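Local atomic coordinates of putative protein (Aquifex aeolicus, PDB entry 1T6T), a protein that is of unknown function but carries a Toprim domain of the RNase M5-like kind, which suggests a role in nucleic-acid processing. Residues 13-18 and 33-38; 67-72 and 80-85. One frame throughout, in Å; residues are numbered along the deposited sequence.

Overall arrangement
Both contacts join pieces of one small alpha/beta domain built on a four-stranded parallel sheet, and they lie on opposite sides of the chain's centre, with their own centres about 18 Å apart. Interaction 1 brings helix 8-18 to the end of helix 29-36; it is partly buried, one leucine pair inside and, nearer the surface, a lysine linked through a water, weakly on its own side. Interaction 2 is a buried, apolar contact within a single strand-loop-helix unit, where residues 67-72 meet helix 73-88. No direct hydrogen bond crosses either contact. Leu15 CD2 packs 3.7 Å from Leu68 CD1, a residue of 67-72 that turns away from helix 73-88, so the two are joined through a side chain that takes no part in interaction 2.

Interaction 1 of 2, residues 13-18 and 33-38; sequences KELKKA and KALSKF
Leu15 is the first residue of 13-18 to reach across, and it does so with one methyl: its CD2 sits 4.0 Å from CD2 of Leu35, a branch-to-branch meeting of two buried side chains that run at about a right angle to each other. Leu15 holds CG anti to the backbone N (chi1 -179°), which carries the branch out from helix 8-18 toward helix 29-36. One residue on, Lys16 passes the other segment with its aliphatic part, CD lying 3.7 Å from the carbonyl O of Phe38. The chain then bends at chi3 (75°), and NZ comes round to a water that bridges the two segments. That water donates a good hydrogen bond to Phe38 O, 2.7 Å away, but receives only a weak, long one from Lys16 NZ. Phe38 contributes its backbone here, while its ring turns away from helix 8-18. Further in, Leu15 and Leu35 both rest on Ile24 of strand 23-26, and Leu15 also touches Ile66 of strand 64-67 and Phe97 of helix 96-101. The leucine pair therefore packs between the two helices and the central strands, 23-26 and 64-67, of the parallel sheet.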
ATOM      1  N   LYS B  13     -10.791 -12.219 -19.770  1.00 19.31           N
ATOM      2  CA  LYS B  13     -10.440 -13.429 -20.501  1.00 20.73           C
ATOM      3  C   LYS B  13      -9.011 -13.324 -21.032  1.00 18.75           C
ATOM      4  O   LYS B  13      -8.235 -14.278 -20.955  1.00 17.89           O
ATOM      5  CB  LYS B  13     -11.406 -13.640 -21.669  1.00 24.52           C
ATOM      6  CG  LYS B  13     -11.092 -14.867 -22.514  1.00 30.07           C
ATOM      7  CD  LYS B  13     -12.084 -15.028 -23.659  1.00 35.35           C
ATOM      8  CE  LYS B  13     -13.488 -15.319 -23.145  1.00 38.33           C
ATOM      9  NZ  LYS B  13     -14.473 -15.461 -24.259  1.00 41.48           N
ATOM     10  N   GLU B  14      -8.671 -12.159 -21.567  1.00 16.71           N
ATOM     11  CA  GLU B  14      -7.342 -11.926 -22.112  1.00 17.61           C
ATOM     12  C   GLU B  14      -6.300 -11.930 -20.992  1.00 15.43           C
ATOM     13  O   GLU B  14      -5.198 -12.447 -21.154  1.00 14.19           O
ATOM     14  CB  GLU B  14      -7.312 -10.587 -22.846  1.00 20.03           C
ATOM     15  CG  GLU B  14      -6.499 -10.608 -24.121  1.00 30.41           C
ATOM     16  CD  GLU B  14      -6.996 -11.657 -25.103  1.00 33.09           C
ATOM     17  OE1 GLU B  14      -8.168 -11.571 -25.530  1.00 36.85           O
ATOM     18  OE2 GLU B  14      -6.214 -12.568 -25.444  1.00 35.21           O
ATOM     19  N   LEU B  15      -6.658 -11.348 -19.854  1.00 15.65           N
ATOM     20  CA  LEU B  15      -5.751 -11.302 -18.718  1.00 14.27           C
ATOM     21  C   LEU B  15      -5.472 -12.713 -18.215  1.00 14.33           C
ATOM     22  O   LEU B  15      -4.327 -13.053 -17.927  1.00 13.98           O
ATOM     23  CB  LEU B  15      -6.347 -10.454 -17.591  1.00 13.73           C
ATOM     24  CG  LEU B  15      -5.482 -10.306 -16.329  1.00 12.15           C
ATOM     25  CD1 LEU B  15      -4.113  -9.720 -16.693  1.00 12.18           C
ATOM     26  CD2 LEU B  15      -6.206  -9.414 -15.322  1.00 13.15           C
ATOM     27  N   LYS B  16      -6.513 -13.539 -18.118  1.00 15.12           N
ATOM     28  CA  LYS B  16      -6.327 -14.906 -17.643  1.00 14.70           C
ATOM     29  C   LYS B  16      -5.368 -15.660 -18.553  1.00 15.98           C
ATOM     30  O   LYS B  16      -4.478 -16.366 -18.080  1.00 14.25           O
ATOM     31  CB  LYS B  16      -7.663 -15.661 -17.570  1.00 17.43           C
ATOM     32  CG  LYS B  16      -7.515 -17.040 -16.929  1.00 18.17           C
ATOM     33  CD  LYS B  16      -8.846 -17.742 -16.700  1.00 23.83           C
ATOM     34  CE  LYS B  16      -9.428 -18.275 -17.989  1.00 27.69           C
ATOM     35  NZ  LYS B  16     -10.635 -19.108 -17.724  1.00 31.78           N
ATOM     36  N   LYS B  17      -5.546 -15.503 -19.862  1.00 16.77           N
ATOM     37  CA  LYS B  17      -4.678 -16.172 -20.822  1.00 16.92           C
ATOM     38  C   LYS B  17      -3.243 -15.700 -20.625  1.00 14.85           C
ATOM     39  O   LYS B  17      -2.311 -16.502 -20.589  1.00 13.76           O
ATOM     40  CB  LYS B  17      -5.118 -15.857 -22.256  1.00 21.21           C
ATOM     41  CG  LYS B  17      -6.533 -16.291 -22.582  1.00 29.18           C
ATOM     42  CD  LYS B  17      -6.877 -16.039 -24.046  1.00 33.43           C
ATOM     43  CE  LYS B  17      -8.338 -16.366 -24.331  1.00 35.95           C
ATOM     44  NZ  LYS B  17      -8.685 -17.757 -23.929  1.00 37.52           N
ATOM     45  N   ALA B  18      -3.074 -14.389 -20.491  1.00 15.06           N
ATOM     46  CA  ALA B  18      -1.754 -13.795 -20.312  1.00 13.27           C
ATOM     47  C   ALA B  18      -1.090 -14.224 -19.008  1.00 12.84           C
ATOM     48  O   ALA B  18       0.138 -14.290 -18.930  1.00 13.56           O
ATOM     49  CB  ALA B  18      -1.860 -12.275 -20.363  1.00 13.31           C
ATOM     50  N   LYS B  33      -7.723 -11.527  -4.344  1.00 16.43           N
ATOM     51  CA  LYS B  33      -8.930 -12.327  -4.159  1.00 17.60           C
ATOM     52  C   LYS B  33      -9.940 -12.073  -5.273  1.00 16.21           C
ATOM     53  O   LYS B  33     -10.586 -13.002  -5.760  1.00 16.05           O
ATOM     54  CB  LYS B  33      -9.565 -12.028  -2.797  1.00 20.70           C
ATOM     55  CG  LYS B  33      -8.805 -12.644  -1.637  1.00 28.98           C
ATOM     56  CD  LYS B  33      -9.473 -12.360  -0.301  1.00 35.00           C
ATOM     57  CE  LYS B  33      -8.885 -13.240   0.797  1.00 37.95           C
ATOM     58  NZ  LYS B  33      -7.404 -13.117   0.887  1.00 40.32           N
ATOM     59  N   ALA B  34     -10.069 -10.815  -5.677  1.00 15.46           N
ATOM     60  CA  ALA B  34     -10.995 -10.448  -6.740  1.00 16.07           C
ATOM     61  C   ALA B  34     -10.622 -11.162  -8.039  1.00 16.10           C
ATOM     62  O   ALA B  34     -11.491 -11.643  -8.771  1.00 15.29           O
ATOM     63  CB  ALA B  34     -10.982  -8.935  -6.945  1.00 16.38           C
ATOM     64  N   LEU B  35      -9.325 -11.227  -8.327  1.00 13.92           N
ATOM     65  CA  LEU B  35      -8.854 -11.897  -9.536  1.00 13.55           C
ATOM     66  C   LEU B  35      -9.056 -13.404  -9.449  1.00 14.28           C
ATOM     67  O   LEU B  35      -9.351 -14.063 -10.449  1.00 15.92           O
ATOM     68  CB  LEU B  35      -7.372 -11.590  -9.766  1.00 11.24           C
ATOM     69  CG  LEU B  35      -7.090 -10.145 -10.190  1.00 12.23           C
ATOM     70  CD1 LEU B  35      -5.594  -9.851 -10.111  1.00 13.54           C
ATOM     71  CD2 LEU B  35      -7.625  -9.925 -11.602  1.00 12.78           C
ATOM     72  N   SER B  36      -8.897 -13.947  -8.247  1.00 14.29           N
ATOM     73  CA  SER B  36      -9.050 -15.376  -8.023  1.00 17.80           C
ATOM     74  C   SER B  36     -10.455 -15.849  -8.397  1.00 18.38           C
ATOM     75  O   SER B  36     -10.636 -16.973  -8.861  1.00 20.55           O
ATOM     76  CB  SER B  36      -8.761 -15.704  -6.555  1.00 18.21           C
ATOM     77  OG  SER B  36      -8.840 -17.100  -6.324  1.00 24.58           O
ATOM     78  N   LYS B  37     -11.446 -14.987  -8.199  1.00 20.24           N
ATOM     79  CA  LYS B  37     -12.826 -15.335  -8.524  1.00 21.94           C
ATOM     80  C   LYS B  37     -13.013 -15.612 -10.011  1.00 21.47           C
ATOM     81  O   LYS B  37     -13.937 -16.324 -10.404  1.00 20.45           O
ATOM     82  CB  LYS B  37     -13.768 -14.215  -8.082  1.00 26.27           C
ATOM     83  CG  LYS B  37     -13.811 -14.026  -6.575  1.00 31.34           C
ATOM     84  CD  LYS B  37     -14.869 -13.015  -6.168  1.00 37.27           C
ATOM     85  CE  LYS B  37     -14.938 -12.886  -4.656  1.00 39.36           C
ATOM     86  NZ  LYS B  37     -15.202 -14.200  -4.011  1.00 42.87           N
ATOM     87  N   PHE B  38     -12.133 -15.046 -10.832  1.00 18.73           N
ATOM     88  CA  PHE B  38     -12.191 -15.235 -12.276  1.00 18.04           C
ATOM     89  C   PHE B  38     -11.158 -16.270 -12.713  1.00 15.82           C
ATOM     90  O   PHE B  38     -10.805 -16.355 -13.884  1.00 15.69           O
ATOM     91  CB  PHE B  38     -11.939 -13.904 -12.988  1.00 18.50           C
ATOM     92  CG  PHE B  38     -13.030 -12.896 -12.776  1.00 19.86           C
ATOM     93  CD1 PHE B  38     -14.207 -12.962 -13.516  1.00 22.24           C
ATOM     94  CD2 PHE B  38     -12.896 -11.900 -11.813  1.00 21.33           C
ATOM     95  CE1 PHE B  38     -15.239 -12.050 -13.299  1.00 23.45           C
ATOM     96  CE2 PHE B  38     -13.921 -10.983 -11.586  1.00 22.94           C
ATOM     97  CZ  PHE B  38     -15.096 -11.059 -12.332  1.00 23.67           C
TER
HETATM   98  O   HOH W   1     -12.338 -16.646 -16.144  1.00 37.14           O

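Interaction 2 of 2, residues 67-72 and 80-85; sequences LLFDLD and QKMKEL
Phe69 and Met82, the latter present as selenomethionine, meet at the outer end of the phenyl ring: Phe69 CZ lies 3.9 Å from Met82 CG, and Phe69 CE2 is 4.1 Å from Met82 CB. The methylene approaches the ring obliquely, and the two side chains run at about a right angle. The Met82 chain bends at chi2 (-57°) and again at chi3 (-53°), taking its selenium end away from residues 67-72 so that the contact falls to the methylenes. Leu67 makes the second touch. Its CD1 rests 3.9 Å from both CB and CA of Lys83. On the other branch, Leu67 CD2 is a looser 4.4 Å from Met82 CB. Lys83 offers only the root of its side chain; the rest extends away, and NZ forms a salt bridge with Glu95.

Around this first shell, Leu25 of strand 23-26 touches both Leu67 and Phe69, Asn79 of the same helix also meets both, and Tyr51 of helix 51-58 packs on Met82. The backbone oxygens of Phe69 and Asp70 accept hydrogen bonds from Arg98 NE and NH2, which ties the loop to Arg98. At the end of that loop Asp72 N-caps helix 73-88 through OD1 and Gly75 N. A parallel strand leading through an acidic Asp-x-Asp loop, here Asp70 and Asp72, into a helix packed back on the sheet is characteristic of the Toprim fold.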
ATOM      1  N   LEU B  67       1.683  -5.325 -14.648  1.00 12.21           N
ATOM      2  CA  LEU B  67       1.407  -4.410 -13.542  1.00 12.74           C
ATOM      3  C   LEU B  67      -0.074  -4.063 -13.515  1.00 13.66           C
ATOM      4  O   LEU B  67      -0.626  -3.593 -14.512  1.00 14.90           O
ATOM      5  CB  LEU B  67       2.232  -3.127 -13.685  1.00 14.08           C
ATOM      6  CG  LEU B  67       3.750  -3.295 -13.690  1.00 15.63           C
ATOM      7  CD1 LEU B  67       4.404  -1.925 -13.740  1.00 17.47           C
ATOM      8  CD2 LEU B  67       4.197  -4.059 -12.444  1.00 16.49           C
ATOM      9  N   LEU B  68      -0.721  -4.315 -12.384  1.00 13.32           N
ATOM     10  CA  LEU B  68      -2.145  -4.020 -12.246  1.00 14.13           C
ATOM     11  C   LEU B  68      -2.472  -3.271 -10.970  1.00 14.94           C
ATOM     12  O   LEU B  68      -3.257  -3.743 -10.156  1.00 16.63           O
ATOM     13  CB  LEU B  68      -2.983  -5.298 -12.274  1.00 16.31           C
ATOM     14  CG  LEU B  68      -3.618  -5.758 -13.584  1.00 23.21           C
ATOM     15  CD1 LEU B  68      -4.681  -6.801 -13.256  1.00 22.03           C
ATOM     16  CD2 LEU B  68      -4.249  -4.577 -14.321  1.00 21.24           C
ATOM     17  N   PHE B  69      -1.870  -2.104 -10.795  1.00 15.58           N
ATOM     18  CA  PHE B  69      -2.142  -1.299  -9.615  1.00 16.32           C
ATOM     19  C   PHE B  69      -3.320  -0.383  -9.916  1.00 16.73           C
ATOM     20  O   PHE B  69      -3.615  -0.103 -11.080  1.00 15.61           O
ATOM     21  CB  PHE B  69      -0.898  -0.503  -9.245  1.00 16.18           C
ATOM     22  CG  PHE B  69       0.254  -1.370  -8.861  1.00 16.34           C
ATOM     23  CD1 PHE B  69       0.238  -2.067  -7.655  1.00 15.73           C
ATOM     24  CD2 PHE B  69       1.327  -1.549  -9.726  1.00 15.76           C
ATOM     25  CE1 PHE B  69       1.273  -2.934  -7.322  1.00 18.05           C
ATOM     26  CE2 PHE B  69       2.368  -2.414  -9.399  1.00 17.52           C
ATOM     27  CZ  PHE B  69       2.341  -3.108  -8.197  1.00 16.92           C
ATOM     28  N   ASP B  70      -4.005   0.067  -8.870  1.00 16.01           N
ATOM     29  CA  ASP B  70      -5.159   0.936  -9.052  1.00 17.10           C
ATOM     30  C   ASP B  70      -4.803   2.186  -9.841  1.00 16.91           C
ATOM     31  O   ASP B  70      -3.641   2.575  -9.916  1.00 17.19           O
ATOM     32  CB  ASP B  70      -5.763   1.313  -7.699  1.00 18.72           C
ATOM     33  CG  ASP B  70      -6.251   0.099  -6.925  1.00 20.84           C
ATOM     34  OD1 ASP B  70      -6.524  -0.942  -7.559  1.00 23.57           O
ATOM     35  OD2 ASP B  70      -6.372   0.187  -5.688  1.00 28.81           O
ATOM     36  N   LEU B  71      -5.819   2.804 -10.433  1.00 16.95           N
ATOM     37  CA  LEU B  71      -5.625   3.988 -11.252  1.00 18.83           C
ATOM     38  C   LEU B  71      -5.705   5.305 -10.493  1.00 21.30           C
ATOM     39  O   LEU B  71      -5.878   6.357 -11.099  1.00 25.04           O
ATOM     40  CB  LEU B  71      -6.633   3.992 -12.406  1.00 18.99           C
ATOM     41  CG  LEU B  71      -6.466   2.857 -13.423  1.00 21.04           C
ATOM     42  CD1 LEU B  71      -7.558   2.934 -14.472  1.00 22.92           C
ATOM     43  CD2 LEU B  71      -5.099   2.956 -14.079  1.00 22.18           C
ATOM     44  N   ASP B  72      -5.579   5.251  -9.174  1.00 22.27           N
ATOM     45  CA  ASP B  72      -5.615   6.467  -8.373  1.00 25.21           C
ATOM     46  C   ASP B  72      -4.174   6.914  -8.122  1.00 25.36           C
ATOM     47  O   ASP B  72      -3.231   6.255  -8.561  1.00 23.27           O
ATOM     48  CB  ASP B  72      -6.364   6.217  -7.056  1.00 26.66           C
ATOM     49  CG  ASP B  72      -5.682   5.199  -6.169  1.00 28.99           C
ATOM     50  OD1 ASP B  72      -4.889   4.382  -6.679  1.00 28.44           O
ATOM     51  OD2 ASP B  72      -5.953   5.208  -4.949  1.00 34.41           O
ATOM     52  N   GLN B  80       4.686   3.230 -10.971  1.00 14.18           N
ATOM     53  CA  GLN B  80       5.931   3.807 -11.467  1.00 15.35           C
ATOM     54  C   GLN B  80       7.150   3.239 -10.762  1.00 15.41           C
ATOM     55  O   GLN B  80       8.161   2.935 -11.399  1.00 14.52           O
ATOM     56  CB  GLN B  80       5.913   5.329 -11.315  1.00 17.32           C
ATOM     57  CG  GLN B  80       4.890   6.011 -12.204  1.00 24.35           C
ATOM     58  CD  GLN B  80       4.971   5.528 -13.644  1.00 26.92           C
ATOM     59  OE1 GLN B  80       6.031   5.582 -14.273  1.00 26.88           O
ATOM     60  NE2 GLN B  80       3.847   5.048 -14.171  1.00 28.08           N
ATOM     61  N   LYS B  81       7.050   3.100  -9.445  1.00 14.22           N
ATOM     62  CA  LYS B  81       8.142   2.562  -8.644  1.00 15.29           C
ATOM     63  C   LYS B  81       8.484   1.136  -9.073  1.00 14.48           C
ATOM     64  O   LYS B  81       9.649   0.802  -9.295  1.00 13.76           O
ATOM     65  CB  LYS B  81       7.744   2.566  -7.167  1.00 17.83           C
ATOM     66  CG  LYS B  81       8.747   1.909  -6.233  1.00 22.68           C
ATOM     67  CD  LYS B  81      10.040   2.697  -6.184  1.00 28.85           C
ATOM     68  CE  LYS B  81      10.907   2.260  -5.021  1.00 32.11           C
ATOM     69  NZ  LYS B  81      12.117   3.123  -4.897  1.00 35.42           N
HETATM   70  N   MSE B  82       7.464   0.292  -9.185  1.00 13.11           N
HETATM   71  CA  MSE B  82       7.693  -1.093  -9.570  1.00 13.66           C
HETATM   72  C   MSE B  82       8.115  -1.215 -11.032  1.00 12.18           C
HETATM   73  O   MSE B  82       8.897  -2.090 -11.379  1.00 12.33           O
HETATM   74  CB  MSE B  82       6.445  -1.934  -9.295  1.00 13.74           C
HETATM   75  CG  MSE B  82       6.077  -2.002  -7.817  1.00 19.08           C
HETATM   76 SE   MSE B  82       7.537  -2.682  -6.732  1.00 27.54          SE
HETATM   77  CE  MSE B  82       7.852  -4.308  -7.764  1.00 15.35           C
ATOM     78  N   LYS B  83       7.608  -0.332 -11.887  1.00 13.19           N
ATOM     79  CA  LYS B  83       7.992  -0.369 -13.295  1.00 12.95           C
ATOM     80  C   LYS B  83       9.502  -0.132 -13.394  1.00 15.20           C
ATOM     81  O   LYS B  83      10.220  -0.870 -14.067  1.00 14.12           O
ATOM     82  CB  LYS B  83       7.246   0.715 -14.073  1.00 15.80           C
ATOM     83  CG  LYS B  83       7.603   0.785 -15.543  1.00 17.94           C
ATOM     84  CD  LYS B  83       6.845   1.920 -16.209  1.00 20.41           C
ATOM     85  CE  LYS B  83       7.223   2.053 -17.669  1.00 22.36           C
ATOM     86  NZ  LYS B  83       6.422   3.129 -18.316  1.00 22.49           N
ATOM     87  N   GLU B  84       9.977   0.900 -12.706  1.00 11.96           N
ATOM     88  CA  GLU B  84      11.396   1.233 -12.712  1.00 14.69           C
ATOM     89  C   GLU B  84      12.238   0.113 -12.099  1.00 13.45           C
ATOM     90  O   GLU B  84      13.261  -0.279 -12.657  1.00 12.51           O
ATOM     91  CB  GLU B  84      11.620   2.547 -11.952  1.00 17.69           C
ATOM     92  CG  GLU B  84      13.074   3.008 -11.860  1.00 24.29           C
ATOM     93  CD  GLU B  84      13.780   3.061 -13.207  1.00 29.92           C
ATOM     94  OE1 GLU B  84      13.140   3.444 -14.215  1.00 30.90           O
ATOM     95  OE2 GLU B  84      14.987   2.732 -13.250  1.00 32.64           O
ATOM     96  N   LEU B  85      11.804  -0.410 -10.956  1.00 10.90           N
ATOM     97  CA  LEU B  85      12.542  -1.477 -10.295  1.00 10.57           C
ATOM     98  C   LEU B  85      12.631  -2.740 -11.141  1.00 11.27           C
ATOM     99  O   LEU B  85      13.719  -3.270 -11.367  1.00 10.88           O
ATOM    100  CB  LEU B  85      11.905  -1.828  -8.945  1.00 11.57           C
ATOM    101  CG  LEU B  85      12.568  -3.009  -8.217  1.00 12.57           C
ATOM    102  CD1 LEU B  85      14.045  -2.710  -7.977  1.00 12.25           C
ATOM    103  CD2 LEU B  85      11.854  -3.274  -6.902  1.00 14.43           C
TER